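Local coordinates for protein toxin PAU_02230 (Photorhabdus asymbiotica subsp. asymbiotica ATCC 43949, PDB 6HV6) that acts as a bacterial toxin, with a modelled region that combines many alpha-helices with antiparallel beta-sheets, at residues E65-S69 with A167-Q171; F73-Y78 with D160-F164. The protein carries 1 engineered substitution. All blocks are in the same frame, centred on the assembly; numbering follows the deposited sequence.

Contact 1: E65-S69 with A167-Q171; sequences EITIS and AKDAQ. With EDO (1,2-ethanediol), chain B.
Ile66 and Ile68 press their side chains onto Ala167 from one side of strand 65-68. The CB of Ala167 lies 3.7 Å from CG1 of Ile68 and 3.9 Å from CG2 of Ile66, so one methyl group meets both residues. Ile66 spreads its branches along the helix. Its CG2 stands anti to the backbone N (CG1 at chi1 -64°) and faces the amide of Gln171, where the gap to CD is 3.5 Å. Its CD1 goes the other way and rests against the backbone of Lys168, 3.9 Å from CA. The aliphatic start of Lys168 borders that methyl, while its chain bends and carries NZ away from the strand. Ile68 is folded at chi2 (-70°), which turns CD1 toward the next helical turn. There it touches the CB of Ala170 at 4.2 Å.

Gln171 runs extended beyond CG and crosses Ile66 at a slant. No direct hydrogen bond links the two segments. Instead a water accepts from Thr67 N at 3.0 Å and, weakly, from Gln171 NE2. The isoleucines pack on alanine methyls and on the amide of Gln171, and this water bridges the segments beside them. Asp169 does not touch the strand; its OD2 accepts a hydrogen bond from O1 of a 1,2-ethanediol molecule at 2.7 Å.

Strand 65-68 passes the 167-171 part of the long helix 144-176 at 68°, with 8.8 Å between the two short axes. It pairs with strand 71-74 in an antiparallel hairpin, whose Phe73 also packs on Ile68 and Ala167. Leu185 of strand 182-185, Pro187 and Met223 of helix 215-224 close round Ile68.

Contact 2: F73-Y78 with D160-F164; sequences FKRIKY and DINAF. With EDO (1,2-ethanediol), chain C.
Phe164 lies flat against the backbone of Arg75, where the second strand of the beta-hairpin 65-74 leaves its sheet and runs on along helix 144-176. The CA of Arg75 sits over the ring in a CH-pi contact, 3.6 Å from the centroid and 12° off the normal. The side chains of Arg75 and Phe164 lie side by side and point the same way. CB and CG of Arg75 follow the ring, with CG 3.6 Å from CE2 of Phe164. The guanidinium plane stands 85° from the ring plane, so the two flat groups are not stacked. Phe164 CG is anti to its own N (chi1 -175°), which brings one face of the ring under the passing chain at Arg75. The carbonyl O of Phe73 meets the ring at its edge.

A second CH-pi contact is made by Ile161. Its CD1 lies over one face of the Tyr78 ring, 3.8 Å from the centroid, displaced toward the rim. Its CG2 reaches the hydroxyl end of the same ring. Ile76 crosses Ile161 at about a right angle, with CB of Ile76 3.8 Å from CG1 of Ile161. Back in strand 71-74, CD2 of Phe73 touches the CB of Ala163 at 3.9 Å.

Leu130 of helix 130-138 packs on both Ile76 and Ile161. Leu190 of helix 188-191 touches Phe73 and Ala163. A 1,2-ethanediol molecule lies beside Ile76 and Asp160. No direct hydrogen bond crosses between the segments. One water joins their backbones, donating to Lys74 O at 3.1 Å and to Asp160 O at 2.8 Å.

How the contacts relate
Contacts 1 and 2 are neighbouring parts of one packing surface, with centres 11 Å apart. Both place the hairpin of strands 65-68 and 71-74 on helix 144-176. Contact 1 uses the later turns of the helix, near the six-stranded sheet. Contact 2 uses earlier turns, toward helix 130-138. The strands join them directly: Ile66 O lies 2.7 Å from Phe73 N, a probable hydrogen bond. Side chains also meet, with Ile66 CD1 3.7 Å from Phe164 CZ. Glu65 OE2 forms a salt bridge with Lys72, and its ion pair with Lys74 is long and weak. Each contact has its own 1,2-ethanediol, probably from the crystallisation liquor.

Contact 1: E65-S69 with A167-Q171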
ATOM      1  N   GLU A  65      -3.954  -9.793 -18.039  1.00 63.82           N
ATOM      2  CA  GLU A  65      -2.892  -8.831 -17.792  1.00 60.08           C
ATOM      3  C   GLU A  65      -3.528  -7.540 -17.303  1.00 51.93           C
ATOM      4  O   GLU A  65      -4.590  -7.146 -17.790  1.00 55.39           O
ATOM      5  CB  GLU A  65      -2.071  -8.584 -19.062  1.00 67.20           C
ATOM      6  CG  GLU A  65      -0.928  -7.596 -18.902  1.00 73.22           C
ATOM      7  CD  GLU A  65      -0.365  -7.141 -20.239  1.00 82.47           C
ATOM      8  OE1 GLU A  65      -1.071  -6.416 -20.974  1.00 85.15           O
ATOM      9  OE2 GLU A  65       0.781  -7.520 -20.562  1.00 85.09           O
ATOM     10  N   ILE A  66      -2.889  -6.891 -16.335  1.00 45.15           N
ATOM     11  CA  ILE A  66      -3.377  -5.626 -15.799  1.00 41.91           C
ATOM     12  C   ILE A  66      -2.219  -4.643 -15.761  1.00 39.33           C
ATOM     13  O   ILE A  66      -1.143  -4.964 -15.243  1.00 40.20           O
ATOM     14  CB  ILE A  66      -4.000  -5.794 -14.401  1.00 42.73           C
ATOM     15  CG1 ILE A  66      -5.237  -6.696 -14.496  1.00 47.33           C
ATOM     16  CG2 ILE A  66      -4.353  -4.428 -13.806  1.00 37.19           C
ATOM     17  CD1 ILE A  66      -5.718  -7.225 -13.171  1.00 49.25           C
ATOM     18  N   THR A  67      -2.440  -3.452 -16.313  1.00 39.17           N
ATOM     19  CA  THR A  67      -1.453  -2.380 -16.325  1.00 39.50           C
ATOM     20  C   THR A  67      -1.838  -1.328 -15.296  1.00 40.99           C
ATOM     21  O   THR A  67      -2.942  -0.772 -15.355  1.00 41.90           O
ATOM     22  CB  THR A  67      -1.347  -1.763 -17.716  1.00 46.02           C
ATOM     23  OG1 THR A  67      -0.879  -2.761 -18.629  1.00 48.79           O
ATOM     24  CG2 THR A  67      -0.374  -0.607 -17.711  1.00 44.82           C
ATOM     25  N   ILE A  68      -0.937  -1.072 -14.349  1.00 33.32           N
ATOM     26  CA  ILE A  68      -1.127  -0.067 -13.306  1.00 36.64           C
ATOM     27  C   ILE A  68      -0.060   1.002 -13.516  1.00 37.76           C
ATOM     28  O   ILE A  68       1.114   0.795 -13.177  1.00 36.86           O
ATOM     29  CB  ILE A  68      -1.025  -0.655 -11.894  1.00 38.15           C
ATOM     30  CG1 ILE A  68      -2.044  -1.775 -11.686  1.00 37.98           C
ATOM     31  CG2 ILE A  68      -1.219   0.449 -10.867  1.00 36.33           C
ATOM     32  CD1 ILE A  68      -3.458  -1.288 -11.617  1.00 42.60           C
ATOM     33  N   SER A  69      -0.463   2.145 -14.068  1.00 39.90           N
ATOM     34  CA  SER A  69       0.405   3.315 -14.221  1.00 40.90           C
ATOM     35  C   SER A  69       1.707   2.966 -14.936  1.00 38.75           C
ATOM     36  O   SER A  69       2.804   3.337 -14.518  1.00 42.19           O
ATOM     37  CB  SER A  69       0.668   3.971 -12.868  1.00 39.79           C
ATOM     38  OG  SER A  69      -0.547   4.513 -12.350  1.00 39.75           O
ATOM     39  N   ALA A 167      -3.139  -5.436  -8.018  1.00 29.97           N
ATOM     40  CA  ALA A 167      -3.509  -4.714  -9.233  1.00 28.86           C
ATOM     41  C   ALA A 167      -4.996  -4.878  -9.532  1.00 27.92           C
ATOM     42  O   ALA A 167      -5.680  -3.909  -9.884  1.00 30.32           O
ATOM     43  CB  ALA A 167      -2.658  -5.202 -10.407  1.00 28.03           C
ATOM     44  N   LYS A 168      -5.518  -6.096  -9.373  1.00 29.90           N
ATOM     45  CA  LYS A 168      -6.945  -6.326  -9.586  1.00 31.24           C
ATOM     46  C   LYS A 168      -7.790  -5.549  -8.581  1.00 30.35           C
ATOM     47  O   LYS A 168      -8.840  -4.993  -8.935  1.00 31.48           O
ATOM     48  CB  LYS A 168      -7.240  -7.821  -9.502  1.00 36.61           C
ATOM     49  CG  LYS A 168      -8.450  -8.263 -10.283  1.00 53.10           C
ATOM     50  CD  LYS A 168      -8.331  -9.737 -10.673  1.00 60.79           C
ATOM     51  CE  LYS A 168      -8.377 -10.641  -9.462  1.00 63.48           C
ATOM     52  NZ  LYS A 168      -9.717 -10.584  -8.811  1.00 67.54           N
ATOM     53  N   ASP A 169      -7.359  -5.516  -7.321  1.00 27.18           N
ATOM     54  CA  ASP A 169      -8.051  -4.715  -6.317  1.00 29.75           C
ATOM     55  C   ASP A 169      -8.042  -3.237  -6.693  1.00 30.71           C
ATOM     56  O   ASP A 169      -9.036  -2.526  -6.487  1.00 31.09           O
ATOM     57  CB  ASP A 169      -7.393  -4.888  -4.945  1.00 29.42           C
ATOM     58  CG  ASP A 169      -7.514  -6.302  -4.390  1.00 36.03           C
ATOM     59  OD1 ASP A 169      -8.297  -7.105  -4.936  1.00 38.05           O
ATOM     60  OD2 ASP A 169      -6.811  -6.597  -3.396  1.00 39.21           O
ATOM     61  N   ALA A 170      -6.908  -2.746  -7.199  1.00 23.98           N
ATOM     62  CA  ALA A 170      -6.815  -1.343  -7.592  1.00 29.33           C
ATOM     63  C   ALA A 170      -7.730  -1.043  -8.776  1.00 31.75           C
ATOM     64  O   ALA A 170      -8.389   0.003  -8.811  1.00 28.33           O
ATOM     65  CB  ALA A 170      -5.366  -0.994  -7.916  1.00 27.80           C
ATOM     66  N   GLN A 171      -7.796  -1.953  -9.755  1.00 25.60           N
ATOM     67  CA  GLN A 171      -8.701  -1.733 -10.881  1.00 31.18           C
ATOM     68  C   GLN A 171     -10.157  -1.737 -10.433  1.00 30.13           C
ATOM     69  O   GLN A 171     -10.968  -0.935 -10.909  1.00 32.15           O
ATOM     70  CB  GLN A 171      -8.476  -2.787 -11.960  1.00 40.90           C
ATOM     71  CG  GLN A 171      -7.423  -2.393 -12.958  1.00 59.77           C
ATOM     72  CD  GLN A 171      -7.577  -3.125 -14.273  1.00 74.30           C
ATOM     73  OE1 GLN A 171      -8.243  -4.161 -14.343  1.00 76.09           O
ATOM     74  NE2 GLN A 171      -6.969  -2.586 -15.327  1.00 79.72           N
TER
HETATM   75  C1  EDO B2201      -5.077  -3.344  -2.268  1.00 48.90           C
HETATM   76  O1  EDO B2201      -5.205  -4.770  -2.188  1.00 44.18           O
HETATM   77  C2  EDO B2201      -4.365  -2.829  -1.022  1.00 54.46           C
HETATM   78  O2  EDO B2201      -5.272  -2.809   0.087  1.00 64.47           O
HETATM   79  O   HOH W   1      -4.965  -3.217 -17.873  1.00 54.74           O

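Contact 2: F73-Y78 with D160-F164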
ATOM      1  N   PHE A  73       1.187  -6.238 -14.971  1.00 37.52           N
ATOM      2  CA  PHE A  73       1.139  -7.355 -14.040  1.00 35.65           C
ATOM      3  C   PHE A  73       0.429  -8.505 -14.726  1.00 40.36           C
ATOM      4  O   PHE A  73      -0.717  -8.357 -15.166  1.00 39.74           O
ATOM      5  CB  PHE A  73       0.449  -6.959 -12.737  1.00 34.29           C
ATOM      6  CG  PHE A  73       1.150  -5.851 -12.031  1.00 32.55           C
ATOM      7  CD1 PHE A  73       0.917  -4.532 -12.384  1.00 30.52           C
ATOM      8  CD2 PHE A  73       2.097  -6.124 -11.065  1.00 32.23           C
ATOM      9  CE1 PHE A  73       1.578  -3.506 -11.755  1.00 29.86           C
ATOM     10  CE2 PHE A  73       2.771  -5.091 -10.431  1.00 39.88           C
ATOM     11  CZ  PHE A  73       2.506  -3.781 -10.784  1.00 36.37           C
ATOM     12  N   LYS A  74       1.120  -9.634 -14.832  1.00 39.58           N
ATOM     13  CA  LYS A  74       0.617 -10.791 -15.556  1.00 46.70           C
ATOM     14  C   LYS A  74      -0.125 -11.736 -14.622  1.00 38.48           C
ATOM     15  O   LYS A  74       0.315 -11.989 -13.499  1.00 40.83           O
ATOM     16  CB  LYS A  74       1.771 -11.529 -16.236  1.00 56.11           C
ATOM     17  CG  LYS A  74       2.124 -10.993 -17.617  1.00 68.23           C
ATOM     18  CD  LYS A  74       1.013 -11.284 -18.617  1.00 75.49           C
ATOM     19  CE  LYS A  74       1.336 -10.743 -20.002  1.00 77.50           C
ATOM     20  NZ  LYS A  74       0.259 -11.063 -20.982  1.00 77.27           N
ATOM     21  N   ARG A  75      -1.255 -12.248 -15.099  1.00 45.00           N
ATOM     22  CA  ARG A  75      -1.985 -13.282 -14.374  1.00 44.83           C
ATOM     23  C   ARG A  75      -1.135 -14.540 -14.264  1.00 47.00           C
ATOM     24  O   ARG A  75      -0.581 -15.018 -15.255  1.00 51.23           O
ATOM     25  CB  ARG A  75      -3.295 -13.603 -15.097  1.00 50.37           C
ATOM     26  CG  ARG A  75      -4.355 -14.270 -14.231  1.00 57.71           C
ATOM     27  CD  ARG A  75      -5.434 -14.921 -15.075  1.00 71.17           C
ATOM     28  NE  ARG A  75      -5.077 -16.300 -15.401  1.00 86.50           N
ATOM     29  CZ  ARG A  75      -4.472 -16.679 -16.523  1.00 98.99           C
ATOM     30  NH1 ARG A  75      -4.162 -15.785 -17.453  1.00103.73           N
ATOM     31  NH2 ARG A  75      -4.181 -17.959 -16.718  1.00103.34           N
ATOM     32  N   ILE A  76      -1.044 -15.085 -13.056  1.00 42.94           N
ATOM     33  CA  ILE A  76      -0.317 -16.324 -12.806  1.00 45.63           C
ATOM     34  C   ILE A  76      -1.328 -17.457 -12.721  1.00 45.23           C
ATOM     35  O   ILE A  76      -2.354 -17.329 -12.044  1.00 51.52           O
ATOM     36  CB  ILE A  76       0.514 -16.231 -11.514  1.00 43.02           C
ATOM     37  CG1 ILE A  76       1.375 -14.959 -11.525  1.00 45.18           C
ATOM     38  CG2 ILE A  76       1.380 -17.471 -11.366  1.00 43.99           C
ATOM     39  CD1 ILE A  76       2.477 -14.974 -12.574  1.00 47.10           C
ATOM     40  N   LYS A  77      -1.047 -18.558 -13.411  1.00 42.99           N
ATOM     41  CA  LYS A  77      -1.877 -19.754 -13.322  1.00 51.70           C
ATOM     42  C   LYS A  77      -1.466 -20.571 -12.100  1.00 51.67           C
ATOM     43  O   LYS A  77      -0.295 -20.931 -11.957  1.00 53.22           O
ATOM     44  CB  LYS A  77      -1.745 -20.591 -14.594  1.00 57.73           C
ATOM     45  CG  LYS A  77      -2.781 -21.702 -14.717  1.00 67.44           C
ATOM     46  CD  LYS A  77      -2.129 -23.061 -14.914  1.00 70.27           C
ATOM     47  CE  LYS A  77      -3.172 -24.171 -14.952  1.00 74.25           C
ATOM     48  NZ  LYS A  77      -2.564 -25.511 -15.207  1.00 77.93           N
ATOM     49  N   TYR A  78      -2.424 -20.860 -11.223  1.00 51.95           N
ATOM     50  CA  TYR A  78      -2.164 -21.683 -10.050  1.00 46.94           C
ATOM     51  C   TYR A  78      -3.491 -22.188  -9.502  1.00 47.29           C
ATOM     52  O   TYR A  78      -4.551 -21.623  -9.776  1.00 49.18           O
ATOM     53  CB  TYR A  78      -1.399 -20.904  -8.972  1.00 41.28           C
ATOM     54  CG  TYR A  78      -2.182 -19.743  -8.425  1.00 41.69           C
ATOM     55  CD1 TYR A  78      -2.219 -18.529  -9.099  1.00 43.87           C
ATOM     56  CD2 TYR A  78      -2.893 -19.857  -7.236  1.00 41.16           C
ATOM     57  CE1 TYR A  78      -2.945 -17.477  -8.618  1.00 41.34           C
ATOM     58  CE2 TYR A  78      -3.627 -18.803  -6.744  1.00 42.24           C
ATOM     59  CZ  TYR A  78      -3.646 -17.614  -7.440  1.00 45.36           C
ATOM     60  OH  TYR A  78      -4.371 -16.557  -6.962  1.00 49.05           O
ATOM     61  N   ASP A 160       4.516 -12.385  -7.180  1.00 30.31           N
ATOM     62  CA  ASP A 160       3.804 -12.049  -8.413  1.00 32.49           C
ATOM     63  C   ASP A 160       2.303 -12.296  -8.273  1.00 29.46           C
ATOM     64  O   ASP A 160       1.488 -11.511  -8.771  1.00 31.06           O
ATOM     65  CB  ASP A 160       4.357 -12.855  -9.587  1.00 37.73           C
ATOM     66  CG  ASP A 160       5.683 -12.320 -10.101  1.00 50.33           C
ATOM     67  OD1 ASP A 160       6.074 -11.189  -9.736  1.00 46.70           O
ATOM     68  OD2 ASP A 160       6.342 -13.047 -10.877  1.00 53.17           O
ATOM     69  N   ILE A 161       1.923 -13.390  -7.617  1.00 29.85           N
ATOM     70  CA  ILE A 161       0.508 -13.671  -7.392  1.00 30.14           C
ATOM     71  C   ILE A 161      -0.122 -12.557  -6.563  1.00 31.37           C
ATOM     72  O   ILE A 161      -1.173 -12.007  -6.917  1.00 30.22           O
ATOM     73  CB  ILE A 161       0.351 -15.052  -6.735  1.00 29.44           C
ATOM     74  CG1 ILE A 161       0.652 -16.147  -7.767  1.00 29.36           C
ATOM     75  CG2 ILE A 161      -1.030 -15.230  -6.102  1.00 28.33           C
ATOM     76  CD1 ILE A 161       0.628 -17.525  -7.203  1.00 31.93           C
ATOM     77  N   ASN A 162       0.533 -12.182  -5.466  1.00 28.41           N
ATOM     78  CA  ASN A 162       0.019 -11.110  -4.617  1.00 31.46           C
ATOM     79  C   ASN A 162      -0.061  -9.786  -5.367  1.00 29.52           C
ATOM     80  O   ASN A 162      -1.019  -9.025  -5.189  1.00 30.40           O
ATOM     81  CB  ASN A 162       0.894 -10.955  -3.374  1.00 25.84           C
ATOM     82  CG  ASN A 162       0.772 -12.126  -2.427  1.00 33.95           C
ATOM     83  OD1 ASN A 162      -0.239 -12.826  -2.419  1.00 37.46           O
ATOM     84  ND2 ASN A 162       1.809 -12.348  -1.622  1.00 35.88           N
ATOM     85  N   ALA A 163       0.947  -9.483  -6.192  1.00 28.87           N
ATOM     86  CA  ALA A 163       0.947  -8.228  -6.938  1.00 29.60           C
ATOM     87  C   ALA A 163      -0.196  -8.190  -7.942  1.00 33.62           C
ATOM     88  O   ALA A 163      -0.857  -7.154  -8.111  1.00 29.01           O
ATOM     89  CB  ALA A 163       2.289  -8.028  -7.650  1.00 26.84           C
ATOM     90  N   PHE A 164      -0.449  -9.306  -8.620  1.00 29.15           N
ATOM     91  CA  PHE A 164      -1.552  -9.326  -9.571  1.00 30.42           C
ATOM     92  C   PHE A 164      -2.887  -9.127  -8.866  1.00 34.94           C
ATOM     93  O   PHE A 164      -3.777  -8.433  -9.380  1.00 32.01           O
ATOM     94  CB  PHE A 164      -1.557 -10.625 -10.363  1.00 33.03           C
ATOM     95  CG  PHE A 164      -2.593 -10.650 -11.448  1.00 37.77           C
ATOM     96  CD1 PHE A 164      -2.369 -10.004 -12.652  1.00 44.03           C
ATOM     97  CD2 PHE A 164      -3.797 -11.301 -11.253  1.00 36.97           C
ATOM     98  CE1 PHE A 164      -3.322 -10.018 -13.655  1.00 44.53           C
ATOM     99  CE2 PHE A 164      -4.757 -11.322 -12.249  1.00 42.54           C
ATOM    100  CZ  PHE A 164      -4.521 -10.678 -13.451  1.00 44.51           C
TER
HETATM  101  C1  EDO C2202       6.068 -16.075 -11.273  0.92 70.78           C
HETATM  102  O1  EDO C2202       6.837 -15.116 -12.005  0.92 76.23           O
HETATM  103  C2  EDO C2202       5.521 -17.140 -12.213  0.92 68.23           C
HETATM  104  O2  EDO C2202       5.023 -18.231 -11.430  0.92 62.00           O
HETATM  105  O   HOH W   2       1.864 -10.463 -11.345  1.00 50.44           O